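Local coordinates for 49 protein (Murid herpesvirus 4, PDB 6A4V) that probably promotes viral replication by interacting with the host enzyme poly(ADP-ribose) polymerase 1, at residues B[168-173]-B[216-221]; B[162-167]-B[222-227]; B[65-70]-B[307-312]; B[71-76]-B[300-305]. All blocks are in the same frame, centred on the assembly; numbering follows the deposited sequence.

Interaction 1: B[168-173]-B[216-221]; sequences FLTSVD and GLNVLV
The loop that leaves helix 161-168 is pinned to helix 213-235 by one asparagine side chain. The carboxamide of N218 grips the backbone of T170 at two points, bonding both its N and its O. T170 N donates to N218 OD1 at 2.8 Å. This bond is nearly straight, 162° at the hydrogen, and it uses a lone pair in the plane of the N218 carbonyl. In return N218 ND2 donates to T170 O at 3.0 Å. Here the donor lies above the carbonyl plane of T170, although that oxygen stays close to the plane of the N218 amide. The paired bonds fix the rotation of the carboxamide and satisfy both ends of a buried polar group. N218 CG stands anti to its carbonyl carbon (chi1 -82°), which carries the amide out to the loop. T170 OG1 has a weak hydrogen bond to S214, just before the helical segment. Apolar contacts flank these bonds. L169 lays CD2 beside the N218 side chain, 3.7 Å from N218 CB. F168 touches V221 and meets W164 edge-to-face. One turn beyond N218, V221 CG1 lies 4.0 Å from L169 CD2.

Interaction 2: B[162-167]-B[222-227]; sequences HEWCAC and YWVSVF
W164 and C165 of helix 161-168 face V224 and S225 of helix 213-235 in an antiparallel helix pair. The axes of the short segments run at 174° to each other and 9.7 Å apart, within an all-helical fold. W164 reaches across with the six-membered part of its indole. CG is anti to the backbone N (chi1 -176°), which sends the ring toward the other helix. The W164 and V224 side chains cross at about a right angle. W164 CH2 comes to 3.5 Å from V224 CG1, which approaches the ring obliquely. The hydroxyl of S225 instead lies at the edge of the indole, in its plane, with OG 3.6 Å from W164 CZ3. S225 OG is hydrogen-bonded to V221 O one turn back, so the hydroxyl is tied to its own helix while the indole edge packs against it. One residue on, C165 directs its thiol to the same serine and to the backbone of Y222. L184 of helix 173-184 touches both C165 and S225, and T139 of helix 131-146 packs on V224. Y155 meets the indole edge-to-face. C165 SG lies 4.2 Å from Y222 CA.

Interaction 3: B[65-70]-B[307-312]; sequences CLCKLQ and GLQIYI
Q309 and L66 bury the most surface where helix 61-85 runs antiparallel to helix 295-312. The segment axes cross at -162° with a closest approach of 10.5 Å. L66 inserts its CD1 methyl against the backbone at Q309, 3.9 Å from Q309 N. The same methyl lies 4.0 Å from Q309 CG, and the two side chains slide past each other in opposite directions. L66 CG is anti to its carbonyl carbon (chi1 -78°), which carries CD1 across to helix 295-312, where it also reaches L308 CB at 4.2 Å. I312 lies at the limit of this apolar patch. Q309 is extended beyond CG, and its amide comes up to that of Q70, which arrives from the opposite direction. The two amide planes stand 85° apart. The contact thus joins an apolar centre around L66 to a polar, partly exposed margin. Around it, L308 packs on K278 and L282 of helix 274-289. L69 faces F250, H253 and V254 of helix 238-262. C67 touches I54 of helix 44-57, so three more helices pack against the pair.

Interaction 4: B[71-76]-B[300-305]; sequences VLCKIC and EILICL
C73 packs against I301, L302 and L305 in a buried antiparallel helix contact between helix 61-85 and helix 295-312. The axes of the two segments run at 167° to each other and come within 10.0 Å. No hydrogen bond links the segments, and the contact rests on van der Waals packing.

The thiol of C73 makes the sulfur contacts. C73 SG stands anti to its backbone N (chi1 -161°) and points across to the other helix. It lies 3.7 Å from I301 CG2 and 3.8 Å from L302 CG. The thiol therefore sits against two consecutive residues of helix 295-312. I301 offers the methyl branch that is itself anti to the backbone N. L302 offers its branching carbon.

Contacts of carbon with carbon make up the rest. C73 CB meets L305 CD1 at 4.4 Å, one turn further along. K74 contributes with its aliphatic part. Its chain bends at chi2 (135°), and its far end swings toward L302. There K74 CE lies 3.6 Å from L302 CD2, with the two side chains crossing at about a right angle. The end of the lysine chain thus lies against L302 at the exposed margin of the contact.

The helix pair is closed in by other helices. L285 and L286 of helix 274-289 pack on I301, and F250 of helix 238-262 touches it too. Helix 295-312 also faces the second subunit: E300 forms a salt bridge with R99 of that subunit, while L302 packs on its K196 and I303 on its L199.

How the interactions relate
From the N terminus, helix 61-85 supplies the first segments of interactions 3 and 4. Both close on helix 295-312 near the C terminus, so each spans more than 220 residues. Interaction 4 lies within interaction 3, as expected for an antiparallel pair, and the two touch through L66 and L305. Interactions 2 and 1 fall inside both long loops. Interaction 2 joins helix 161-168 to helix 213-235, and interaction 1 lies within it, tying the following loop to the same helix. They meet where V221 packs on C165. No loops cross. The two pairs lie on opposite sides of the chain's centre, with interactions 1 and 3 about 47 Å apart between centres.

Interaction 1: B[168-173]-B[216-221]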
loop_
_atom_site.group_PDB
_atom_site.type_symbol
_atom_site.label_atom_id
_atom_site.label_comp_id
_atom_site.label_asym_id
_atom_site.label_seq_id
_atom_site.Cartn_x
_atom_site.Cartn_y
_atom_site.Cartn_z
ATOM N N PHE B 168 26.684 -20.216 -10.125
ATOM C CA PHE B 168 27.535 -19.772 -9.088
ATOM C C PHE B 168 26.900 -20.037 -7.717
ATOM O O PHE B 168 27.531 -19.771 -6.716
ATOM C CB PHE B 168 27.893 -18.317 -9.374
ATOM C CG PHE B 168 28.747 -18.132 -10.602
ATOM C CD1 PHE B 168 29.901 -18.881 -10.772
ATOM C CD2 PHE B 168 28.448 -17.176 -11.557
ATOM C CE1 PHE B 168 30.721 -18.695 -11.872
ATOM C CE2 PHE B 168 29.261 -16.997 -12.671
ATOM C CZ PHE B 168 30.396 -17.760 -12.827
ATOM N N LEU B 169 25.674 -20.572 -7.670
ATOM C CA LEU B 169 25.123 -21.088 -6.404
ATOM C C LEU B 169 25.757 -22.443 -6.075
ATOM O O LEU B 169 25.733 -23.332 -6.915
ATOM C CB LEU B 169 23.607 -21.253 -6.537
ATOM C CG LEU B 169 22.790 -19.963 -6.519
ATOM C CD1 LEU B 169 21.346 -20.267 -6.873
ATOM C CD2 LEU B 169 22.916 -19.240 -5.186
ATOM N N THR B 170 26.262 -22.619 -4.846
ATOM C CA THR B 170 26.904 -23.893 -4.458
ATOM C C THR B 170 26.006 -24.701 -3.511
ATOM O O THR B 170 25.655 -24.235 -2.434
ATOM C CB THR B 170 28.296 -23.648 -3.865
ATOM O OG1 THR B 170 28.165 -23.060 -2.571
ATOM C CG2 THR B 170 29.144 -22.769 -4.760
ATOM N N SER B 171 25.668 -25.922 -3.951
ATOM C CA SER B 171 24.963 -26.972 -3.183
ATOM C C SER B 171 23.674 -26.406 -2.566
ATOM O O SER B 171 23.661 -25.962 -1.402
ATOM C CB SER B 171 25.870 -27.628 -2.141
ATOM O OG SER B 171 26.114 -26.780 -1.027
ATOM N N VAL B 172 22.591 -26.428 -3.355
ATOM C CA VAL B 172 21.334 -25.849 -2.906
ATOM C C VAL B 172 20.123 -26.741 -3.261
ATOM O O VAL B 172 18.990 -26.348 -2.976
ATOM C CB VAL B 172 21.190 -24.416 -3.461
ATOM C CG1 VAL B 172 22.422 -23.571 -3.179
ATOM C CG2 VAL B 172 20.883 -24.405 -4.947
ATOM N N ASP B 173 20.346 -27.939 -3.829
ATOM C CA ASP B 173 19.270 -28.893 -4.232
ATOM C C ASP B 173 18.592 -28.425 -5.525
ATOM O O ASP B 173 18.497 -27.231 -5.787
ATOM C CB ASP B 173 18.149 -29.051 -3.196
ATOM C CG ASP B 173 18.597 -29.236 -1.758
ATOM O OD1 ASP B 173 19.806 -29.442 -1.533
ATOM O OD2 ASP B 173 17.727 -29.165 -0.871
ATOM N N GLY B 216 26.362 -17.553 2.983
ATOM C CA GLY B 216 26.626 -16.106 2.834
ATOM C C GLY B 216 27.132 -15.726 1.433
ATOM O O GLY B 216 27.129 -14.552 1.066
ATOM N N LEU B 217 27.561 -16.695 0.618
ATOM C CA LEU B 217 27.949 -16.376 -0.765
ATOM C C LEU B 217 26.797 -16.669 -1.718
ATOM O O LEU B 217 26.537 -15.861 -2.588
ATOM C CB LEU B 217 29.238 -17.112 -1.143
ATOM C CG LEU B 217 30.486 -16.521 -0.479
ATOM C CD1 LEU B 217 31.754 -17.068 -1.085
ATOM C CD2 LEU B 217 30.510 -15.011 -0.565
ATOM N N ASN B 218 26.084 -17.780 -1.503
ATOM C CA ASN B 218 24.835 -18.011 -2.194
ATOM C C ASN B 218 23.933 -16.762 -2.125
ATOM O O ASN B 218 23.311 -16.364 -3.102
ATOM C CB ASN B 218 24.157 -19.274 -1.654
ATOM C CG ASN B 218 24.713 -20.544 -2.266
ATOM O OD1 ASN B 218 25.564 -20.494 -3.152
ATOM N ND2 ASN B 218 24.239 -21.693 -1.813
ATOM N N VAL B 219 23.864 -16.140 -0.953
ATOM C CA VAL B 219 23.011 -15.005 -0.706
ATOM C C VAL B 219 23.574 -13.783 -1.443
ATOM O O VAL B 219 22.826 -12.961 -1.961
ATOM C CB VAL B 219 22.906 -14.742 0.810
ATOM C CG1 VAL B 219 22.536 -13.307 1.150
ATOM C CG2 VAL B 219 21.934 -15.691 1.477
ATOM N N LEU B 220 24.891 -13.612 -1.409
ATOM C CA LEU B 220 25.499 -12.496 -2.138
ATOM C C LEU B 220 25.140 -12.596 -3.611
ATOM O O LEU B 220 24.884 -11.603 -4.290
ATOM C CB LEU B 220 27.012 -12.535 -2.032
ATOM C CG LEU B 220 27.687 -11.414 -2.813
ATOM C CD1 LEU B 220 27.052 -10.066 -2.485
ATOM C CD2 LEU B 220 29.176 -11.380 -2.516
ATOM N N VAL B 221 25.170 -13.833 -4.093
ATOM C CA VAL B 221 25.002 -14.096 -5.457
ATOM C C VAL B 221 23.601 -13.659 -5.826
ATOM O O VAL B 221 23.387 -13.047 -6.869
ATOM C CB VAL B 221 25.176 -15.589 -5.783
ATOM C CG1 VAL B 221 24.384 -15.965 -7.019
ATOM C CG2 VAL B 221 26.621 -15.970 -5.945
#

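Interaction 2: B[162-167]-B[222-227]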
loop_
_atom_site.group_PDB
_atom_site.type_symbol
_atom_site.label_atom_id
_atom_site.label_comp_id
_atom_site.label_asym_id
_atom_site.label_seq_id
_atom_site.Cartn_x
_atom_site.Cartn_y
_atom_site.Cartn_z
ATOM N N HIS B 162 19.591 -15.259 -14.549
ATOM C CA HIS B 162 19.263 -16.502 -13.882
ATOM C C HIS B 162 20.315 -17.593 -14.204
ATOM O O HIS B 162 20.748 -18.325 -13.330
ATOM C CB HIS B 162 17.828 -16.906 -14.258
ATOM C CG HIS B 162 17.634 -17.284 -15.690
ATOM N ND1 HIS B 162 17.669 -16.357 -16.718
ATOM C CD2 HIS B 162 17.391 -18.478 -16.266
ATOM C CE1 HIS B 162 17.441 -16.966 -17.865
ATOM N NE2 HIS B 162 17.280 -18.266 -17.612
ATOM N N GLU B 163 20.756 -17.680 -15.463
ATOM C CA GLU B 163 21.801 -18.629 -15.839
ATOM C C GLU B 163 23.013 -18.432 -14.923
ATOM O O GLU B 163 23.478 -19.391 -14.306
ATOM C CB GLU B 163 22.139 -18.508 -17.328
ATOM C CG GLU B 163 21.287 -19.422 -18.204
ATOM C CD GLU B 163 21.280 -19.075 -19.679
ATOM O OE1 GLU B 163 22.256 -18.439 -20.134
ATOM O OE2 GLU B 163 20.290 -19.427 -20.369
ATOM N N TRP B 164 23.462 -17.175 -14.787
ATOM C CA TRP B 164 24.608 -16.797 -13.940
ATOM C C TRP B 164 24.380 -17.152 -12.471
ATOM O O TRP B 164 25.312 -17.592 -11.813
ATOM C CB TRP B 164 24.925 -15.310 -14.130
ATOM C CG TRP B 164 26.118 -14.756 -13.416
ATOM C CD1 TRP B 164 27.348 -14.549 -13.968
ATOM C CD2 TRP B 164 26.150 -14.082 -12.142
ATOM N NE1 TRP B 164 28.180 -13.918 -13.079
ATOM C CE2 TRP B 164 27.481 -13.653 -11.930
ATOM C CE3 TRP B 164 25.240 -13.919 -11.098
ATOM C CZ2 TRP B 164 27.892 -12.997 -10.769
ATOM C CZ3 TRP B 164 25.641 -13.272 -9.948
ATOM C CH2 TRP B 164 26.941 -12.799 -9.796
ATOM N N CYS B 165 23.161 -16.947 -11.962
ATOM C CA CYS B 165 22.850 -17.297 -10.567
ATOM C C CYS B 165 22.980 -18.812 -10.357
ATOM O O CYS B 165 23.416 -19.267 -9.290
ATOM C CB CYS B 165 21.449 -16.846 -10.156
ATOM S SG CYS B 165 21.210 -16.810 -8.358
ATOM N N ALA B 166 22.570 -19.588 -11.364
ATOM C CA ALA B 166 22.567 -21.040 -11.274
ATOM C C ALA B 166 24.012 -21.568 -11.201
ATOM O O ALA B 166 24.339 -22.339 -10.290
ATOM C CB ALA B 166 21.801 -21.630 -12.439
ATOM N N CYS B 167 24.873 -21.153 -12.140
ATOM C CA CYS B 167 26.289 -21.534 -12.103
ATOM C C CYS B 167 26.848 -21.408 -10.690
ATOM O O CYS B 167 27.412 -22.352 -10.138
ATOM C CB CYS B 167 27.162 -20.650 -12.976
ATOM S SG CYS B 167 26.862 -20.917 -14.732
ATOM N N TYR B 222 22.663 -14.120 -5.006
ATOM C CA TYR B 222 21.232 -13.968 -5.266
ATOM C C TYR B 222 20.921 -12.468 -5.298
ATOM O O TYR B 222 20.288 -12.002 -6.197
ATOM C CB TYR B 222 20.458 -14.706 -4.172
ATOM C CG TYR B 222 18.972 -14.468 -4.107
ATOM C CD1 TYR B 222 18.088 -15.305 -4.774
ATOM C CD2 TYR B 222 18.439 -13.456 -3.325
ATOM C CE1 TYR B 222 16.719 -15.131 -4.672
ATOM C CE2 TYR B 222 17.068 -13.289 -3.196
ATOM C CZ TYR B 222 16.202 -14.114 -3.897
ATOM O OH TYR B 222 14.839 -13.971 -3.817
ATOM N N TRP B 223 21.448 -11.726 -4.326
ATOM C CA TRP B 223 21.192 -10.309 -4.292
ATOM C C TRP B 223 21.916 -9.554 -5.402
ATOM O O TRP B 223 21.433 -8.518 -5.841
ATOM C CB TRP B 223 21.486 -9.708 -2.926
ATOM C CG TRP B 223 20.414 -10.104 -1.965
ATOM C CD1 TRP B 223 20.520 -10.988 -0.937
ATOM C CD2 TRP B 223 19.055 -9.661 -1.968
ATOM N NE1 TRP B 223 19.328 -11.115 -0.290
ATOM C CE2 TRP B 223 18.411 -10.296 -0.888
ATOM C CE3 TRP B 223 18.342 -8.710 -2.701
ATOM C CZ2 TRP B 223 17.065 -10.068 -0.582
ATOM C CZ3 TRP B 223 17.029 -8.462 -2.382
ATOM C CH2 TRP B 223 16.389 -9.172 -1.370
ATOM N N VAL B 224 23.031 -10.081 -5.898
ATOM C CA VAL B 224 23.653 -9.417 -7.006
ATOM C C VAL B 224 22.730 -9.618 -8.212
ATOM O O VAL B 224 22.497 -8.724 -8.960
ATOM C CB VAL B 224 25.073 -9.950 -7.297
ATOM C CG1 VAL B 224 25.439 -9.809 -8.756
ATOM C CG2 VAL B 224 26.140 -9.281 -6.458
ATOM N N SER B 225 22.271 -10.844 -8.406
ATOM C CA SER B 225 21.410 -11.180 -9.485
ATOM C C SER B 225 20.156 -10.286 -9.414
ATOM O O SER B 225 19.783 -9.722 -10.378
ATOM C CB SER B 225 21.022 -12.636 -9.489
ATOM O OG SER B 225 22.117 -13.510 -9.178
ATOM N N VAL B 226 19.507 -10.238 -8.257
ATOM C CA VAL B 226 18.334 -9.438 -8.092
ATOM C C VAL B 226 18.683 -7.987 -8.410
ATOM O O VAL B 226 17.949 -7.303 -9.080
ATOM C CB VAL B 226 17.724 -9.526 -6.683
ATOM C CG1 VAL B 226 16.621 -8.491 -6.540
ATOM C CG2 VAL B 226 17.211 -10.905 -6.373
ATOM N N PHE B 227 19.790 -7.502 -7.895
ATOM C CA PHE B 227 20.129 -6.103 -8.191
ATOM C C PHE B 227 20.224 -5.830 -9.700
ATOM O O PHE B 227 19.968 -4.665 -10.169
ATOM C CB PHE B 227 21.455 -5.751 -7.527
ATOM C CG PHE B 227 21.897 -4.328 -7.718
ATOM C CD1 PHE B 227 21.208 -3.296 -7.100
ATOM C CD2 PHE B 227 23.054 -4.022 -8.400
ATOM C CE1 PHE B 227 21.610 -1.986 -7.288
ATOM C CE2 PHE B 227 23.471 -2.703 -8.561
ATOM C CZ PHE B 227 22.746 -1.682 -7.999
#

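Interaction 3: B[65-70]-B[307-312]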
loop_
_atom_site.group_PDB
_atom_site.type_symbol
_atom_site.label_atom_id
_atom_site.label_comp_id
_atom_site.label_asym_id
_atom_site.label_seq_id
_atom_site.Cartn_x
_atom_site.Cartn_y
_atom_site.Cartn_z
ATOM N N CYS B 65 -17.389 -7.698 -17.379
ATOM C CA CYS B 65 -16.660 -6.428 -17.566
ATOM C C CYS B 65 -16.247 -5.893 -16.190
ATOM O O CYS B 65 -15.100 -5.457 -15.969
ATOM C CB CYS B 65 -17.498 -5.475 -18.401
ATOM S SG CYS B 65 -16.530 -4.059 -18.992
ATOM N N LEU B 66 -17.143 -6.042 -15.212
ATOM C CA LEU B 66 -16.923 -5.479 -13.948
ATOM C C LEU B 66 -15.814 -6.218 -13.201
ATOM O O LEU B 66 -14.939 -5.551 -12.652
ATOM C CB LEU B 66 -18.213 -5.502 -13.154
ATOM C CG LEU B 66 -19.152 -4.395 -13.577
ATOM C CD1 LEU B 66 -20.468 -4.580 -12.848
ATOM C CD2 LEU B 66 -18.523 -3.043 -13.261
ATOM N N CYS B 67 -15.851 -7.558 -13.206
ATOM C CA CYS B 67 -14.736 -8.330 -12.642
ATOM C C CYS B 67 -13.447 -7.797 -13.295
ATOM O O CYS B 67 -12.520 -7.486 -12.638
ATOM C CB CYS B 67 -14.947 -9.828 -12.876
ATOM S SG CYS B 67 -16.477 -10.485 -12.136
ATOM N N LYS B 68 -13.453 -7.642 -14.622
ATOM C CA LYS B 68 -12.257 -7.365 -15.360
ATOM C C LYS B 68 -11.704 -6.035 -14.864
ATOM O O LYS B 68 -10.486 -5.921 -14.642
ATOM C CB LYS B 68 -12.511 -7.300 -16.871
ATOM C CG LYS B 68 -12.976 -8.594 -17.522
ATOM C CD LYS B 68 -12.299 -8.984 -18.874
ATOM C CE LYS B 68 -13.256 -9.650 -19.857
ATOM N NZ LYS B 68 -13.250 -8.978 -21.188
ATOM N N LEU B 69 -12.628 -5.113 -14.587
ATOM C CA LEU B 69 -12.364 -3.809 -14.144
ATOM C C LEU B 69 -11.818 -3.816 -12.731
ATOM O O LEU B 69 -11.046 -2.929 -12.416
ATOM C CB LEU B 69 -13.632 -2.957 -14.198
ATOM C CG LEU B 69 -13.958 -2.442 -15.604
ATOM C CD1 LEU B 69 -15.346 -1.835 -15.647
ATOM C CD2 LEU B 69 -12.888 -1.483 -16.097
ATOM N N GLN B 70 -12.336 -4.709 -11.889
ATOM C CA GLN B 70 -11.900 -4.809 -10.500
ATOM C C GLN B 70 -10.466 -5.303 -10.463
ATOM O O GLN B 70 -9.593 -4.627 -9.846
ATOM C CB GLN B 70 -12.820 -5.737 -9.725
ATOM C CG GLN B 70 -14.099 -5.025 -9.353
ATOM C CD GLN B 70 -15.073 -5.923 -8.636
ATOM O OE1 GLN B 70 -15.300 -7.073 -9.026
ATOM N NE2 GLN B 70 -15.669 -5.388 -7.580
ATOM N N GLY B 307 -20.235 -1.493 -5.710
ATOM C CA GLY B 307 -21.633 -0.994 -5.749
ATOM C C GLY B 307 -22.374 -1.481 -6.994
ATOM O O GLY B 307 -23.533 -1.815 -6.929
ATOM N N LEU B 308 -21.693 -1.465 -8.141
ATOM C CA LEU B 308 -22.302 -1.693 -9.441
ATOM C C LEU B 308 -22.646 -3.180 -9.619
ATOM O O LEU B 308 -23.719 -3.505 -10.092
ATOM C CB LEU B 308 -21.353 -1.175 -10.531
ATOM C CG LEU B 308 -21.630 0.254 -10.983
ATOM C CD1 LEU B 308 -20.431 0.854 -11.730
ATOM C CD2 LEU B 308 -22.858 0.294 -11.847
ATOM N N GLN B 309 -21.726 -4.055 -9.240
ATOM C CA GLN B 309 -21.948 -5.471 -9.064
ATOM C C GLN B 309 -23.145 -5.702 -8.134
ATOM O O GLN B 309 -23.981 -6.558 -8.385
ATOM C CB GLN B 309 -20.708 -6.171 -8.485
ATOM C CG GLN B 309 -19.769 -6.718 -9.557
ATOM C CD GLN B 309 -18.444 -7.267 -9.073
ATOM O OE1 GLN B 309 -17.668 -7.817 -9.856
ATOM N NE2 GLN B 309 -18.158 -7.122 -7.785
ATOM N N ILE B 310 -23.194 -4.993 -7.012
ATOM C CA ILE B 310 -24.187 -5.357 -6.064
ATOM C C ILE B 310 -25.538 -5.080 -6.719
ATOM O O ILE B 310 -26.367 -5.954 -6.753
ATOM C CB ILE B 310 -23.983 -4.669 -4.699
ATOM C CG1 ILE B 310 -22.845 -5.318 -3.903
ATOM C CG2 ILE B 310 -25.279 -4.626 -3.889
ATOM C CD1 ILE B 310 -22.769 -6.832 -4.003
ATOM N N TYR B 311 -25.706 -3.901 -7.322
ATOM C CA TYR B 311 -26.979 -3.576 -7.935
ATOM C C TYR B 311 -27.335 -4.547 -9.079
ATOM O O TYR B 311 -28.418 -5.142 -9.028
ATOM C CB TYR B 311 -27.025 -2.127 -8.415
ATOM C CG TYR B 311 -28.438 -1.651 -8.641
ATOM C CD1 TYR B 311 -28.959 -1.532 -9.921
ATOM C CD2 TYR B 311 -29.284 -1.382 -7.570
ATOM C CE1 TYR B 311 -30.264 -1.108 -10.136
ATOM C CE2 TYR B 311 -30.592 -0.966 -7.765
ATOM C CZ TYR B 311 -31.081 -0.822 -9.054
ATOM O OH TYR B 311 -32.355 -0.388 -9.257
ATOM N N ILE B 312 -26.466 -4.709 -10.097
ATOM C CA ILE B 312 -26.826 -5.478 -11.345
ATOM C C ILE B 312 -27.300 -6.898 -10.984
ATOM O O ILE B 312 -28.220 -7.405 -11.641
ATOM C CB ILE B 312 -25.713 -5.539 -12.421
ATOM C CG1 ILE B 312 -24.479 -6.308 -11.935
ATOM C CG2 ILE B 312 -25.373 -4.159 -12.987
ATOM C CD1 ILE B 312 -24.377 -7.741 -12.448
#

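Interaction 4: B[71-76]-B[300-305]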
loop_
_atom_site.group_PDB
_atom_site.type_symbol
_atom_site.label_atom_id
_atom_site.label_comp_id
_atom_site.label_asym_id
_atom_site.label_seq_id
_atom_site.Cartn_x
_atom_site.Cartn_y
_atom_site.Cartn_z
ATOM N N VAL B 71 -10.175 -6.303 -11.311
ATOM C CA VAL B 71 -8.830 -6.766 -11.468
ATOM C C VAL B 71 -7.943 -5.628 -11.946
ATOM O O VAL B 71 -6.807 -5.546 -11.471
ATOM C CB VAL B 71 -8.702 -7.895 -12.495
ATOM C CG1 VAL B 71 -7.259 -8.087 -12.892
ATOM C CG2 VAL B 71 -9.313 -9.175 -11.940
ATOM N N LEU B 72 -8.420 -4.836 -12.930
ATOM C CA LEU B 72 -7.539 -3.809 -13.448
ATOM C C LEU B 72 -7.371 -2.686 -12.447
ATOM O O LEU B 72 -6.320 -2.046 -12.424
ATOM C CB LEU B 72 -8.040 -3.264 -14.770
ATOM C CG LEU B 72 -7.813 -4.179 -15.948
ATOM C CD1 LEU B 72 -8.543 -3.639 -17.131
ATOM C CD2 LEU B 72 -6.346 -4.315 -16.254
ATOM N N CYS B 73 -8.413 -2.402 -11.646
ATOM C CA CYS B 73 -8.262 -1.351 -10.619
ATOM C C CYS B 73 -7.185 -1.676 -9.555
ATOM O O CYS B 73 -6.344 -0.791 -9.105
ATOM C CB CYS B 73 -9.583 -1.205 -9.883
ATOM S SG CYS B 73 -9.587 0.387 -9.078
ATOM N N LYS B 74 -7.218 -2.904 -9.024
ATOM C CA LYS B 74 -6.190 -3.331 -8.073
ATOM C C LYS B 74 -4.830 -3.176 -8.746
ATOM O O LYS B 74 -3.900 -2.500 -8.215
ATOM C CB LYS B 74 -6.458 -4.757 -7.642
ATOM C CG LYS B 74 -7.521 -4.825 -6.547
ATOM C CD LYS B 74 -8.566 -5.910 -6.767
ATOM C CE LYS B 74 -9.719 -5.819 -5.780
ATOM N NZ LYS B 74 -10.952 -6.472 -6.283
ATOM N N ILE B 75 -4.725 -3.766 -9.930
ATOM C CA ILE B 75 -3.423 -3.854 -10.559
ATOM C C ILE B 75 -2.880 -2.455 -10.754
ATOM O O ILE B 75 -1.793 -2.152 -10.331
ATOM C CB ILE B 75 -3.438 -4.629 -11.874
ATOM C CG1 ILE B 75 -3.574 -6.114 -11.577
ATOM C CG2 ILE B 75 -2.147 -4.301 -12.647
ATOM C CD1 ILE B 75 -3.769 -6.979 -12.829
ATOM N N CYS B 76 -3.668 -1.567 -11.328
ATOM C CA CYS B 76 -3.156 -0.163 -11.555
ATOM C C CYS B 76 -2.733 0.539 -10.253
ATOM O O CYS B 76 -1.740 1.268 -10.197
ATOM C CB CYS B 76 -4.237 0.654 -12.263
ATOM S SG CYS B 76 -4.492 0.158 -13.983
ATOM N N GLU B 300 -11.775 4.879 -4.284
ATOM C CA GLU B 300 -13.181 5.250 -4.644
ATOM C C GLU B 300 -13.738 4.417 -5.802
ATOM O O GLU B 300 -14.859 3.934 -5.763
ATOM C CB GLU B 300 -13.280 6.736 -4.950
ATOM C CG GLU B 300 -14.613 7.256 -4.498
ATOM C CD GLU B 300 -14.796 8.697 -4.850
ATOM O OE1 GLU B 300 -13.787 9.520 -4.608
ATOM O OE2 GLU B 300 -15.900 8.948 -5.400
ATOM N N ILE B 301 -12.934 4.194 -6.832
ATOM C CA ILE B 301 -13.407 3.379 -7.941
ATOM C C ILE B 301 -13.796 1.974 -7.479
ATOM O O ILE B 301 -14.784 1.466 -7.915
ATOM C CB ILE B 301 -12.356 3.338 -9.052
ATOM C CG1 ILE B 301 -12.223 4.673 -9.762
ATOM C CG2 ILE B 301 -12.644 2.244 -10.026
ATOM C CD1 ILE B 301 -10.925 4.759 -10.544
ATOM N N LEU B 302 -12.967 1.327 -6.668
ATOM C CA LEU B 302 -13.247 -0.016 -6.160
ATOM C C LEU B 302 -14.611 -0.058 -5.499
ATOM O O LEU B 302 -15.371 -0.962 -5.733
ATOM C CB LEU B 302 -12.162 -0.414 -5.142
ATOM C CG LEU B 302 -10.941 -1.041 -5.784
ATOM C CD1 LEU B 302 -9.674 -0.835 -4.982
ATOM C CD2 LEU B 302 -11.222 -2.513 -6.083
ATOM N N ILE B 303 -14.888 0.908 -4.619
ATOM C CA ILE B 303 -16.094 0.819 -3.880
ATOM C C ILE B 303 -17.235 0.938 -4.893
ATOM O O ILE B 303 -18.204 0.154 -4.874
ATOM C CB ILE B 303 -16.175 1.811 -2.684
ATOM C CG1 ILE B 303 -17.114 1.250 -1.626
ATOM C CG2 ILE B 303 -16.632 3.227 -3.057
ATOM C CD1 ILE B 303 -16.691 -0.122 -1.135
ATOM N N CYS B 304 -17.022 1.784 -5.886
ATOM C CA CYS B 304 -17.997 2.057 -6.914
ATOM C C CYS B 304 -18.219 0.861 -7.863
ATOM O O CYS B 304 -19.351 0.518 -8.295
ATOM C CB CYS B 304 -17.588 3.330 -7.638
ATOM S SG CYS B 304 -18.608 3.648 -9.092
ATOM N N LEU B 305 -17.170 0.159 -8.240
ATOM C CA LEU B 305 -17.406 -1.049 -9.018
ATOM C C LEU B 305 -18.179 -2.082 -8.174
ATOM O O LEU B 305 -19.122 -2.680 -8.653
ATOM C CB LEU B 305 -16.038 -1.573 -9.426
ATOM C CG LEU B 305 -15.284 -0.700 -10.409
ATOM C CD1 LEU B 305 -13.888 -1.230 -10.595
ATOM C CD2 LEU B 305 -16.022 -0.657 -11.740
#